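Probable 3-hydroxybutyryl-CoA dehydrogenase (Escherichia coli, PDB 3MOG) catalyses the NAD-dependent oxidation of 3-hydroxyadipyl-CoA to 3-oxoadipyl-CoA in phenylacetate degradation, working as a homotrimer. Local coordinates at residues M305-K310 against T315-V320; A338-V343 against D362-K367; Y370-Q373 against T378-Q381; L206-A211 against A383-M388. One frame throughout, in Å; residues are numbered along the deposited sequence.

Contact 1: residues M305-K310 against T315-V320; sequences MKVEKK and TEIDDV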
loop_
_atom_site.group_PDB
_atom_site.type_symbol
_atom_site.label_atom_id
_atom_site.label_comp_id
_atom_site.label_asym_id
_atom_site.label_seq_id
_atom_site.Cartn_x
_atom_site.Cartn_y
_atom_site.Cartn_z
ATOM N N MET C 305 16.478 -36.095 -33.892
ATOM C CA MET C 305 17.346 -37.264 -33.993
ATOM C C MET C 305 17.548 -37.945 -32.638
ATOM O O MET C 305 17.646 -39.179 -32.570
ATOM C CB MET C 305 18.696 -36.903 -34.627
ATOM C CG MET C 305 18.644 -36.639 -36.139
ATOM S SD MET C 305 17.936 -37.986 -37.125
ATOM C CE MET C 305 19.074 -39.336 -36.774
ATOM N N LYS C 306 17.596 -37.143 -31.570
ATOM C CA LYS C 306 17.858 -37.655 -30.219
ATOM C C LYS C 306 17.042 -36.920 -29.148
ATOM O O LYS C 306 17.168 -35.703 -28.978
ATOM C CB LYS C 306 19.356 -37.568 -29.907
ATOM C CG LYS C 306 19.809 -38.315 -28.661
ATOM C CD LYS C 306 21.266 -37.990 -28.360
ATOM C CE LYS C 306 21.672 -38.430 -26.966
ATOM N NZ LYS C 306 23.017 -37.887 -26.616
ATOM N N VAL C 307 16.208 -37.678 -28.440
ATOM C CA VAL C 307 15.374 -37.153 -27.358
ATOM C C VAL C 307 15.777 -37.785 -26.027
ATOM O O VAL C 307 15.750 -39.009 -25.878
ATOM C CB VAL C 307 13.866 -37.410 -27.613
ATOM C CG1 VAL C 307 13.037 -36.930 -26.441
ATOM C CG2 VAL C 307 13.410 -36.722 -28.885
ATOM N N GLU C 308 16.135 -36.946 -25.060
ATOM C CA GLU C 308 16.606 -37.430 -23.770
ATOM C C GLU C 308 15.960 -36.692 -22.592
ATOM O O GLU C 308 16.304 -35.538 -22.295
ATOM C CB GLU C 308 18.126 -37.325 -23.707
ATOM C CG GLU C 308 18.752 -38.120 -22.585
ATOM C CD GLU C 308 20.190 -37.727 -22.340
ATOM O OE1 GLU C 308 20.881 -37.332 -23.310
ATOM O OE2 GLU C 308 20.626 -37.812 -21.174
ATOM N N LYS C 309 15.019 -37.368 -21.929
ATOM C CA LYS C 309 14.351 -36.820 -20.750
ATOM C C LYS C 309 15.311 -36.824 -19.571
ATOM O O LYS C 309 15.656 -37.879 -19.046
ATOM C CB LYS C 309 13.110 -37.637 -20.389
ATOM C CG LYS C 309 11.990 -37.635 -21.418
ATOM C CD LYS C 309 10.921 -38.652 -21.034
ATOM C CE LYS C 309 10.046 -39.013 -22.220
ATOM N NZ LYS C 309 9.067 -40.089 -21.887
ATOM N N LYS C 310 15.757 -35.640 -19.166
ATOM C CA LYS C 310 16.525 -35.512 -17.930
ATOM C C LYS C 310 15.558 -35.292 -16.761
ATOM O O LYS C 310 14.334 -35.378 -16.929
ATOM C CB LYS C 310 17.589 -34.411 -18.043
ATOM C CG LYS C 310 18.469 -34.556 -19.287
ATOM C CD LYS C 310 19.877 -34.014 -19.105
ATOM C CE LYS C 310 20.797 -34.579 -20.192
ATOM N NZ LYS C 310 22.203 -34.093 -20.098
ATOM N N THR C 315 13.842 -31.685 -20.888
ATOM C CA THR C 315 14.019 -32.622 -22.008
ATOM C C THR C 315 14.978 -32.018 -23.039
ATOM O O THR C 315 14.787 -30.881 -23.491
ATOM C CB THR C 315 12.691 -32.942 -22.698
ATOM O OG1 THR C 315 11.734 -33.340 -21.716
ATOM C CG2 THR C 315 12.862 -34.081 -23.693
ATOM N N GLU C 316 16.015 -32.765 -23.408
ATOM C CA GLU C 316 16.895 -32.286 -24.468
ATOM C C GLU C 316 16.598 -32.952 -25.817
ATOM O O GLU C 316 16.649 -34.172 -25.961
ATOM C CB GLU C 316 18.372 -32.249 -24.026
ATOM C CG GLU C 316 19.377 -33.157 -24.686
ATOM C CD GLU C 316 20.792 -32.776 -24.292
ATOM O OE1 GLU C 316 21.586 -32.433 -25.197
ATOM O OE2 GLU C 316 21.102 -32.788 -23.077
ATOM N N ILE C 317 16.204 -32.115 -26.772
ATOM C CA ILE C 317 15.735 -32.532 -28.088
ATOM C C ILE C 317 16.734 -31.951 -29.082
ATOM O O ILE C 317 16.713 -30.749 -29.349
ATOM C CB ILE C 317 14.307 -31.991 -28.346
ATOM C CG1 ILE C 317 13.361 -32.413 -27.214
ATOM C CG2 ILE C 317 13.772 -32.482 -29.658
ATOM C CD1 ILE C 317 12.052 -31.677 -27.179
ATOM N N ASP C 318 17.609 -32.816 -29.605
ATOM C CA ASP C 318 18.815 -32.424 -30.350
ATOM C C ASP C 318 19.644 -31.390 -29.570
ATOM O O ASP C 318 20.331 -31.756 -28.619
ATOM C CB ASP C 318 18.492 -31.987 -31.794
ATOM C CG ASP C 318 18.012 -33.152 -32.673
ATOM O OD1 ASP C 318 18.363 -34.317 -32.392
ATOM O OD2 ASP C 318 17.282 -32.908 -33.654
ATOM N N ASP C 319 19.565 -30.118 -29.953
ATOM C CA ASP C 319 20.232 -29.045 -29.197
ATOM C C ASP C 319 19.260 -28.168 -28.379
ATOM O O ASP C 319 19.700 -27.338 -27.574
ATOM C CB ASP C 319 21.096 -28.172 -30.119
ATOM C CG ASP C 319 20.309 -27.581 -31.279
ATOM O OD1 ASP C 319 19.288 -28.180 -31.690
ATOM O OD2 ASP C 319 20.722 -26.515 -31.785
ATOM N N VAL C 320 17.955 -28.363 -28.590
ATOM C CA VAL C 320 16.901 -27.621 -27.890
ATOM C C VAL C 320 16.653 -28.170 -26.493
ATOM O O VAL C 320 16.391 -29.361 -26.326
ATOM C CB VAL C 320 15.552 -27.708 -28.629
ATOM C CG1 VAL C 320 14.567 -26.656 -28.102
ATOM C CG2 VAL C 320 15.756 -27.571 -30.116
#
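This is a surface contact between the two strands of a beta hairpin, 307-309 and 314-317, at one margin of the six-stranded mixed sheet in the second half of the chain. M305 and K306 meet D318 where the paired strands begin and end. Here D318 OD1 accepts two backbone N-H groups, from M305 N and from K306 N, each at 3.0 Å, both on the syn side of the carboxylate; a weak bond from M305 N also reaches D318 OD2. With CG beside its own backbone N (chi1 -68°), D318 brings its carboxylate to the N-H groups of M305 and K306, just before strand 307-309. An aspartate suits this place because its short chain lets OD1 take the two N-H groups, while its charge pairs OD2 with K367 of helix 362-373 in a salt bridge.

The strands run antiparallel, their axes 4.7 Å apart, and the ladder is regular. E308 and E316 form a hydrogen-bonded pair, with E308 N to E316 O and E316 N to E308 O both 3.0 Å, while V307-I317 and K309-T315 are non-hydrogen-bonded pairs. A type II' turn from I317 to V320 then carries the chain into strand 320-324.

The two faces differ in chemistry. V307, T315 and I317 put methyl groups toward Y371 of helix 362-373; V307 CG1 lies 4.0 Å from T315 CG2, the beta-branched residues fitting an extended backbone. The E308 and E316 face is charged: K310 stretches its chain obliquely across E316, ending in a salt bridge of 3.4 Å between K310 NZ and E316 OE2, which probably eases the proximity of the two glutamates.

Contact 2: residues A338-V343 against D362-K367; sequences ARPVVV and DSATRK
P340 and V342 lean on the first turns of helix 362-373 through two small apolar contacts, with no hydrogen bond between the segments. The proline ring presents its CB and CG together to the methyl of A364: P340 CB is 3.8 Å from A364 CB, and P340 CG is 3.9 Å from the same methyl. The closed ring ties CB and CG to the backbone just before strand 341-345, so both lie close to the main chain, and alanine lets the helix come near, bringing the CA atoms of P340 and A364 to 6.7 Å.

Two residues further on, within strand 341-345, V342 faces the helix in turn. Its CG2 is the branch that touches, 4.2 Å from T365 CA, because this methyl sits beside the backbone N while CG1 is anti to it (chi1 180°). T365 offers mainly its backbone carbon here. Its hydroxyl OG1, beside T365 N at chi1 -60°, has a weak hydrogen bond from N360, just before the helix, so a polar group is accommodated on a buried side.

V341, between the two contact residues, points to the other face of the sheet, where A334 of helix 330-337 meets it. Helices thus cover both faces of strand 341-345, as in a Rossmann-like domain; strand 320-324 runs parallel beside it, strand 351-356 is its antiparallel neighbour, and A364 and T365 reach V320 and A356 on these two flanking strands.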
loop_
_atom_site.group_PDB
_atom_site.type_symbol
_atom_site.label_atom_id
_atom_site.label_comp_id
_atom_site.label_asym_id
_atom_site.label_seq_id
_atom_site.Cartn_x
_atom_site.Cartn_y
_atom_site.Cartn_z
ATOM N N ALA C 338 23.556 -20.738 -23.999
ATOM C CA ALA C 338 23.998 -20.639 -25.410
ATOM C C ALA C 338 23.379 -21.685 -26.359
ATOM O O ALA C 338 24.035 -22.156 -27.295
ATOM C CB ALA C 338 25.536 -20.657 -25.501
ATOM N N ARG C 339 22.127 -22.054 -26.087
ATOM C CA ARG C 339 21.401 -23.096 -26.805
ATOM C C ARG C 339 20.005 -22.524 -27.000
ATOM O O ARG C 339 19.617 -21.636 -26.250
ATOM C CB ARG C 339 21.271 -24.353 -25.936
ATOM C CG ARG C 339 22.564 -25.024 -25.556
ATOM C CD ARG C 339 22.409 -25.859 -24.292
ATOM N NE ARG C 339 21.602 -27.063 -24.504
ATOM C CZ ARG C 339 22.044 -28.188 -25.064
ATOM N NH1 ARG C 339 23.300 -28.288 -25.501
ATOM N NH2 ARG C 339 21.220 -29.216 -25.200
ATOM N N PRO C 340 19.237 -23.039 -27.984
ATOM C CA PRO C 340 17.836 -22.668 -28.063
ATOM C C PRO C 340 17.049 -23.311 -26.932
ATOM O O PRO C 340 17.413 -24.402 -26.481
ATOM C CB PRO C 340 17.377 -23.274 -29.396
ATOM C CG PRO C 340 18.611 -23.620 -30.124
ATOM C CD PRO C 340 19.609 -23.949 -29.079
ATOM N N VAL C 341 15.985 -22.633 -26.485
ATOM C CA VAL C 341 15.161 -23.088 -25.367
ATOM C C VAL C 341 13.679 -22.845 -25.642
ATOM O O VAL C 341 13.276 -21.753 -26.061
ATOM C CB VAL C 341 15.578 -22.418 -24.015
ATOM C CG1 VAL C 341 14.642 -22.817 -22.887
ATOM C CG2 VAL C 341 16.987 -22.790 -23.622
ATOM N N VAL C 342 12.871 -23.883 -25.430
ATOM C CA VAL C 342 11.430 -23.720 -25.356
ATOM C C VAL C 342 10.991 -23.954 -23.897
ATOM O O VAL C 342 11.330 -24.975 -23.287
ATOM C CB VAL C 342 10.685 -24.652 -26.351
ATOM C CG1 VAL C 342 9.161 -24.463 -26.251
ATOM C CG2 VAL C 342 11.148 -24.392 -27.768
ATOM N N VAL C 343 10.272 -22.988 -23.333
ATOM C CA VAL C 343 9.701 -23.138 -21.996
ATOM C C VAL C 343 8.275 -23.716 -22.096
ATOM O O VAL C 343 7.471 -23.244 -22.887
ATOM C CB VAL C 343 9.742 -21.799 -21.208
ATOM C CG1 VAL C 343 8.728 -21.780 -20.079
ATOM C CG2 VAL C 343 11.148 -21.560 -20.651
ATOM N N ASP C 362 13.573 -20.891 -35.874
ATOM C CA ASP C 362 12.242 -21.502 -35.964
ATOM C C ASP C 362 12.278 -23.024 -36.152
ATOM O O ASP C 362 11.285 -23.707 -35.881
ATOM C CB ASP C 362 11.411 -20.834 -37.075
ATOM C CG ASP C 362 11.102 -19.355 -36.787
ATOM O OD1 ASP C 362 11.912 -18.683 -36.118
ATOM O OD2 ASP C 362 10.045 -18.860 -37.237
ATOM N N SER C 363 13.424 -23.538 -36.600
ATOM C CA SER C 363 13.630 -24.973 -36.785
ATOM C C SER C 363 13.742 -25.692 -35.439
ATOM O O SER C 363 13.240 -26.806 -35.272
ATOM C CB SER C 363 14.879 -25.240 -37.640
ATOM O OG SER C 363 16.039 -24.656 -37.067
ATOM N N ALA C 364 14.404 -25.038 -34.487
ATOM C CA ALA C 364 14.554 -25.560 -33.135
ATOM C C ALA C 364 13.215 -25.575 -32.370
ATOM O O ALA C 364 12.892 -26.553 -31.685
ATOM C CB ALA C 364 15.608 -24.753 -32.393
ATOM N N THR C 365 12.434 -24.502 -32.521
ATOM C CA THR C 365 11.092 -24.397 -31.928
ATOM C C THR C 365 10.193 -25.511 -32.477
ATOM O O THR C 365 9.533 -26.223 -31.703
ATOM C CB THR C 365 10.473 -22.980 -32.166
ATOM O OG1 THR C 365 11.306 -21.985 -31.561
ATOM C CG2 THR C 365 9.088 -22.857 -31.577
ATOM N N ARG C 366 10.216 -25.684 -33.802
ATOM C CA ARG C 366 9.417 -26.715 -34.480
ATOM C C ARG C 366 9.741 -28.133 -34.017
ATOM O O ARG C 366 8.828 -28.925 -33.825
ATOM C CB ARG C 366 9.498 -26.587 -36.010
ATOM C CG ARG C 366 8.582 -25.494 -36.563
ATOM C CD ARG C 366 8.572 -25.430 -38.085
ATOM N NE ARG C 366 7.514 -24.546 -38.581
ATOM C CZ ARG C 366 7.639 -23.230 -38.769
ATOM N NH1 ARG C 366 8.785 -22.612 -38.510
ATOM N NH2 ARG C 366 6.610 -22.524 -39.221
ATOM N N LYS C 367 11.019 -28.442 -33.807
ATOM C CA LYS C 367 11.413 -29.740 -33.208
ATOM C C LYS C 367 10.696 -30.021 -31.875
ATOM O O LYS C 367 10.182 -31.130 -31.656
ATOM C CB LYS C 367 12.929 -29.830 -32.998
ATOM C CG LYS C 367 13.738 -30.041 -34.265
ATOM C CD LYS C 367 15.235 -30.005 -33.964
ATOM C CE LYS C 367 16.066 -30.207 -35.227
ATOM N NZ LYS C 367 17.518 -30.355 -34.910
#

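Contact 3: residues Y370-Q373 against T378-Q381; sequences YYLQ and TVLQ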
loop_
_atom_site.group_PDB
_atom_site.type_symbol
_atom_site.label_atom_id
_atom_site.label_comp_id
_atom_site.label_asym_id
_atom_site.label_seq_id
_atom_site.Cartn_x
_atom_site.Cartn_y
_atom_site.Cartn_z
ATOM N N TYR C 370 6.853 -30.451 -32.457
ATOM C CA TYR C 370 6.637 -31.790 -33.012
ATOM C C TYR C 370 6.637 -32.840 -31.902
ATOM O O TYR C 370 5.683 -33.604 -31.772
ATOM C CB TYR C 370 7.687 -32.148 -34.091
ATOM C CG TYR C 370 7.555 -33.579 -34.613
ATOM C CD1 TYR C 370 6.630 -33.901 -35.618
ATOM C CD2 TYR C 370 8.338 -34.612 -34.087
ATOM C CE1 TYR C 370 6.490 -35.216 -36.083
ATOM C CE2 TYR C 370 8.204 -35.927 -34.537
ATOM C CZ TYR C 370 7.283 -36.223 -35.536
ATOM O OH TYR C 370 7.163 -37.523 -35.980
ATOM N N TYR C 371 7.707 -32.860 -31.111
ATOM C CA TYR C 371 7.847 -33.795 -29.996
ATOM C C TYR C 371 6.618 -33.833 -29.094
ATOM O O TYR C 371 6.164 -34.912 -28.700
ATOM C CB TYR C 371 9.091 -33.463 -29.164
ATOM C CG TYR C 371 9.179 -34.259 -27.883
ATOM C CD1 TYR C 371 8.942 -33.655 -26.638
ATOM C CD2 TYR C 371 9.471 -35.625 -27.910
ATOM C CE1 TYR C 371 9.009 -34.390 -25.459
ATOM C CE2 TYR C 371 9.536 -36.371 -26.739
ATOM C CZ TYR C 371 9.311 -35.747 -25.518
ATOM O OH TYR C 371 9.381 -36.487 -24.363
ATOM N N LEU C 372 6.090 -32.650 -28.780
ATOM C CA LEU C 372 4.954 -32.520 -27.883
ATOM C C LEU C 372 3.673 -33.058 -28.494
ATOM O O LEU C 372 2.914 -33.766 -27.823
ATOM C CB LEU C 372 4.769 -31.057 -27.460
ATOM C CG LEU C 372 5.831 -30.491 -26.513
ATOM C CD1 LEU C 372 5.685 -28.985 -26.370
ATOM C CD2 LEU C 372 5.756 -31.182 -25.165
ATOM N N GLN C 373 3.449 -32.719 -29.767
ATOM C CA GLN C 373 2.262 -33.135 -30.521
ATOM C C GLN C 373 2.179 -34.651 -30.636
ATOM O O GLN C 373 1.091 -35.229 -30.563
ATOM C CB GLN C 373 2.269 -32.516 -31.919
ATOM C CG GLN C 373 1.848 -31.057 -31.974
ATOM C CD GLN C 373 2.089 -30.435 -33.340
ATOM O OE1 GLN C 373 2.909 -30.919 -34.122
ATOM N NE2 GLN C 373 1.380 -29.351 -33.629
ATOM N N THR C 378 -2.084 -30.755 -27.151
ATOM C CA THR C 378 -2.398 -29.575 -27.952
ATOM C C THR C 378 -1.464 -28.450 -27.511
ATOM O O THR C 378 -1.518 -28.003 -26.359
ATOM C CB THR C 378 -3.850 -29.099 -27.747
ATOM O OG1 THR C 378 -4.760 -30.192 -27.929
ATOM C CG2 THR C 378 -4.184 -27.980 -28.727
ATOM N N VAL C 379 -0.616 -28.006 -28.432
ATOM C CA VAL C 379 0.386 -26.978 -28.160
ATOM C C VAL C 379 -0.127 -25.582 -28.505
ATOM O O VAL C 379 -0.386 -25.291 -29.672
ATOM C CB VAL C 379 1.681 -27.241 -28.964
ATOM C CG1 VAL C 379 2.760 -26.228 -28.603
ATOM C CG2 VAL C 379 2.178 -28.644 -28.725
ATOM N N LEU C 380 -0.266 -24.724 -27.489
ATOM C CA LEU C 380 -0.605 -23.303 -27.697
ATOM C C LEU C 380 0.605 -22.430 -27.437
ATOM O O LEU C 380 1.261 -22.577 -26.411
ATOM C CB LEU C 380 -1.740 -22.867 -26.776
ATOM C CG LEU C 380 -3.114 -23.495 -26.962
ATOM C CD1 LEU C 380 -3.985 -23.163 -25.789
ATOM C CD2 LEU C 380 -3.769 -23.010 -28.244
ATOM N N GLN C 381 0.907 -21.520 -28.359
ATOM C CA GLN C 381 2.083 -20.669 -28.210
ATOM C C GLN C 381 1.725 -19.283 -27.680
ATOM O O GLN C 381 0.848 -18.610 -28.234
ATOM C CB GLN C 381 2.853 -20.557 -29.527
ATOM C CG GLN C 381 4.260 -20.027 -29.341
ATOM C CD GLN C 381 5.121 -20.115 -30.595
ATOM O OE1 GLN C 381 4.719 -20.682 -31.619
ATOM N NE2 GLN C 381 6.327 -19.561 -30.509
#
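L372 overlaps V379 through the base of its side chain: L372 CB lies 3.8 Å from V379 CG2, and the isopropyl end runs on past the contact. This same valine methyl is also touched from the next residue of the helix, Q373 CG being 4.1 Å from V379 CG2. A single methyl therefore meets L372 at CB and Q373 one carbon further out, at CG, and the contact buries only 126 Å² in all.

The valine torsion explains which branch is used. CG1 is anti to the backbone N (chi1 -176°), which leaves CG2 beside that N and directed at the helix. Valine suits the position because its beta-branched side chain fits an extended backbone and brings a methyl forward close to the main chain. Leucine suits the helix for another reason: it meets V379 with CB, and its side chain also touches I354 and L322 in the sheet.

Q373 is amphipathic in its use. Its CB-CG stem crosses the valine at about a right angle, and its extended chain then carries the amide beyond the apolar patch, where OE1 accepts from V298 N and NE2 donates to E296 O. Both polar ends of the amide are thus satisfied by the backbone of the 296-298 loop, which fixes the rotation of the group.

Helix 362-373 is the crossing element of a beta-alpha-beta unit: strand 351-356 precedes it and strand 378-381 follows, parallel to the first. V379 touches I354 on that neighbouring strand and, on the 378-381 strand's outer flank, pairs through its backbone with L295.

Contact 4: residues L206-A211 against A383-M388; sequences LEEQVA and ADYPGM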
loop_
_atom_site.group_PDB
_atom_site.type_symbol
_atom_site.label_atom_id
_atom_site.label_comp_id
_atom_site.label_asym_id
_atom_site.label_seq_id
_atom_site.Cartn_x
_atom_site.Cartn_y
_atom_site.Cartn_z
ATOM N N LEU C 206 -3.611 -10.858 -19.190
ATOM C CA LEU C 206 -4.403 -10.060 -20.129
ATOM C C LEU C 206 -3.881 -8.636 -20.345
ATOM O O LEU C 206 -3.821 -8.181 -21.485
ATOM C CB LEU C 206 -5.857 -10.012 -19.675
ATOM C CG LEU C 206 -6.951 -9.760 -20.701
ATOM C CD1 LEU C 206 -6.621 -10.389 -22.059
ATOM C CD2 LEU C 206 -8.230 -10.335 -20.144
ATOM N N GLU C 207 -3.476 -7.959 -19.266
ATOM C CA GLU C 207 -2.981 -6.577 -19.348
ATOM C C GLU C 207 -1.648 -6.521 -20.072
ATOM O O GLU C 207 -1.313 -5.506 -20.677
ATOM C CB GLU C 207 -2.848 -5.949 -17.946
ATOM C CG GLU C 207 -2.650 -4.421 -17.919
ATOM C CD GLU C 207 -2.805 -3.797 -16.528
ATOM O OE1 GLU C 207 -2.901 -4.541 -15.533
ATOM O OE2 GLU C 207 -2.841 -2.552 -16.426
ATOM N N GLU C 208 -0.880 -7.604 -20.011
ATOM C CA GLU C 208 0.406 -7.635 -20.705
ATOM C C GLU C 208 0.389 -8.328 -22.084
ATOM O O GLU C 208 1.439 -8.480 -22.699
ATOM C CB GLU C 208 1.498 -8.197 -19.799
ATOM C CG GLU C 208 2.060 -7.159 -18.828
ATOM C CD GLU C 208 3.095 -7.726 -17.864
ATOM O OE1 GLU C 208 4.133 -8.231 -18.324
ATOM O OE2 GLU C 208 2.875 -7.649 -16.638
ATOM N N GLN C 209 -0.805 -8.700 -22.559
ATOM C CA GLN C 209 -1.037 -9.342 -23.883
ATOM C C GLN C 209 -0.186 -10.608 -24.084
ATOM O O GLN C 209 0.387 -10.848 -25.160
ATOM C CB GLN C 209 -0.867 -8.339 -25.045
ATOM C CG GLN C 209 -1.904 -7.190 -25.061
ATOM C CD GLN C 209 -1.544 -6.070 -26.038
ATOM O OE1 GLN C 209 -1.518 -4.897 -25.670
ATOM N NE2 GLN C 209 -1.263 -6.432 -27.284
ATOM N N VAL C 210 -0.102 -11.397 -23.014
ATOM C CA VAL C 210 0.632 -12.651 -22.993
ATOM C C VAL C 210 -0.024 -13.605 -23.965
ATOM O O VAL C 210 0.655 -14.304 -24.701
ATOM C CB VAL C 210 0.601 -13.264 -21.572
ATOM C CG1 VAL C 210 1.217 -14.647 -21.540
ATOM C CG2 VAL C 210 1.328 -12.355 -20.619
ATOM N N ALA C 211 -1.355 -13.596 -23.952
ATOM C CA ALA C 211 -2.188 -14.474 -24.758
ATOM C C ALA C 211 -3.571 -13.861 -24.831
ATOM O O ALA C 211 -3.921 -13.024 -24.001
ATOM C CB ALA C 211 -2.279 -15.851 -24.119
ATOM N N ALA C 383 3.343 -15.551 -25.230
ATOM C CA ALA C 383 4.551 -14.762 -24.987
ATOM C C ALA C 383 5.461 -15.410 -23.922
ATOM O O ALA C 383 5.017 -16.255 -23.146
ATOM C CB ALA C 383 4.202 -13.329 -24.620
ATOM N N ASP C 384 6.736 -15.030 -23.934
ATOM C CA ASP C 384 7.754 -15.532 -23.018
ATOM C C ASP C 384 7.589 -14.853 -21.644
ATOM O O ASP C 384 8.329 -13.943 -21.271
ATOM C CB ASP C 384 9.148 -15.298 -23.629
ATOM C CG ASP C 384 10.242 -16.118 -22.955
ATOM O OD1 ASP C 384 9.946 -17.003 -22.127
ATOM O OD2 ASP C 384 11.422 -15.870 -23.263
ATOM N N TYR C 385 6.599 -15.345 -20.910
ATOM C CA TYR C 385 6.095 -14.744 -19.695
ATOM C C TYR C 385 6.520 -15.605 -18.494
ATOM O O TYR C 385 6.213 -16.797 -18.455
ATOM C CB TYR C 385 4.576 -14.723 -19.818
ATOM C CG TYR C 385 3.794 -14.000 -18.752
ATOM C CD1 TYR C 385 3.982 -12.623 -18.508
ATOM C CD2 TYR C 385 2.794 -14.670 -18.040
ATOM C CE1 TYR C 385 3.222 -11.960 -17.562
ATOM C CE2 TYR C 385 2.027 -14.008 -17.085
ATOM C CZ TYR C 385 2.244 -12.653 -16.856
ATOM O OH TYR C 385 1.489 -11.998 -15.914
ATOM N N PRO C 386 7.237 -15.000 -17.529
ATOM C CA PRO C 386 7.729 -15.675 -16.330
ATOM C C PRO C 386 6.653 -16.503 -15.636
ATOM O O PRO C 386 5.565 -16.002 -15.361
ATOM C CB PRO C 386 8.174 -14.511 -15.442
ATOM C CG PRO C 386 8.625 -13.481 -16.386
ATOM C CD PRO C 386 7.673 -13.588 -17.570
ATOM N N GLY C 387 6.930 -17.787 -15.412
ATOM C CA GLY C 387 5.982 -18.651 -14.726
ATOM C C GLY C 387 4.794 -19.064 -15.578
ATOM O O GLY C 387 3.998 -19.911 -15.167
ATOM N N MET C 388 4.690 -18.463 -16.764
ATOM C CA MET C 388 3.620 -18.714 -17.736
ATOM C C MET C 388 2.225 -18.556 -17.121
ATOM O O MET C 388 1.938 -17.504 -16.542
ATOM C CB MET C 388 3.830 -20.059 -18.465
ATOM C CG MET C 388 5.199 -20.177 -19.155
ATOM S SD MET C 388 5.321 -19.202 -20.662
ATOM C CE MET C 388 4.832 -20.492 -21.781
HETATM O O HOH W 1 2.664 -9.768 -14.912
#
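The Y385 ring carries V210 on one face and E208 at its edge. V210 CG2 stands 3.3 Å above the ring plane, almost over the centre and 13° off the normal, a CH-pi contact. V210 CG1 reaches further back, 3.8 Å from Y385 CB. With CG1 anti to its backbone N, valine turns both methyls to the tyrosine; branching at CB lets one lie over the ring face while the other reaches CB of Y385.

At the edge, near the ring plane, E208 OE1 lies 3.9 Å from Y385 CE1, with the carboxylate turned 83° from the ring. A water joins the polar ends, donating to E208 OE2 and to Y385 OH, at 2.7 Å from each oxygen. Tyrosine thus serves both apolar packing and a polar link.

The backbone adds a bond from A383 N to V210 O, 3.0 Å and nearly straight at 169°, and the small A383 lets the chains approach closely.

Q209, with positive phi, ends helix 196-207 in a Schellman motif, which turns V210 toward the loop between strand 378-381 and helix 390-406. The contact joins the first 3-hydroxyacyl-CoA dehydrogenase C-terminal domain, which holds 206-211, to the reduced Rossmann-fold domain, with Y452 of helix 438-452 also against Y385.

Contacts 1, 2 and 3 belong to one sheet and its covering helix 362-373, whereas contact 4 ties this domain to a helix end more than 170 residues earlier. Contact 1 lies at the surface and relies on backbone bonds and charges; contacts 2 and 3 are buried, small and apolar, using successive parts of the same helix. Contact 4 is partly buried and mixes ring packing with a backbone bond and a water. The hairpin is fastened to the helix by the D318-K367 salt bridge into contact 2 and by Y371, from the segment of contact 3, against V307 and I317. M388 of contact 4 packs on V343 of contact 2.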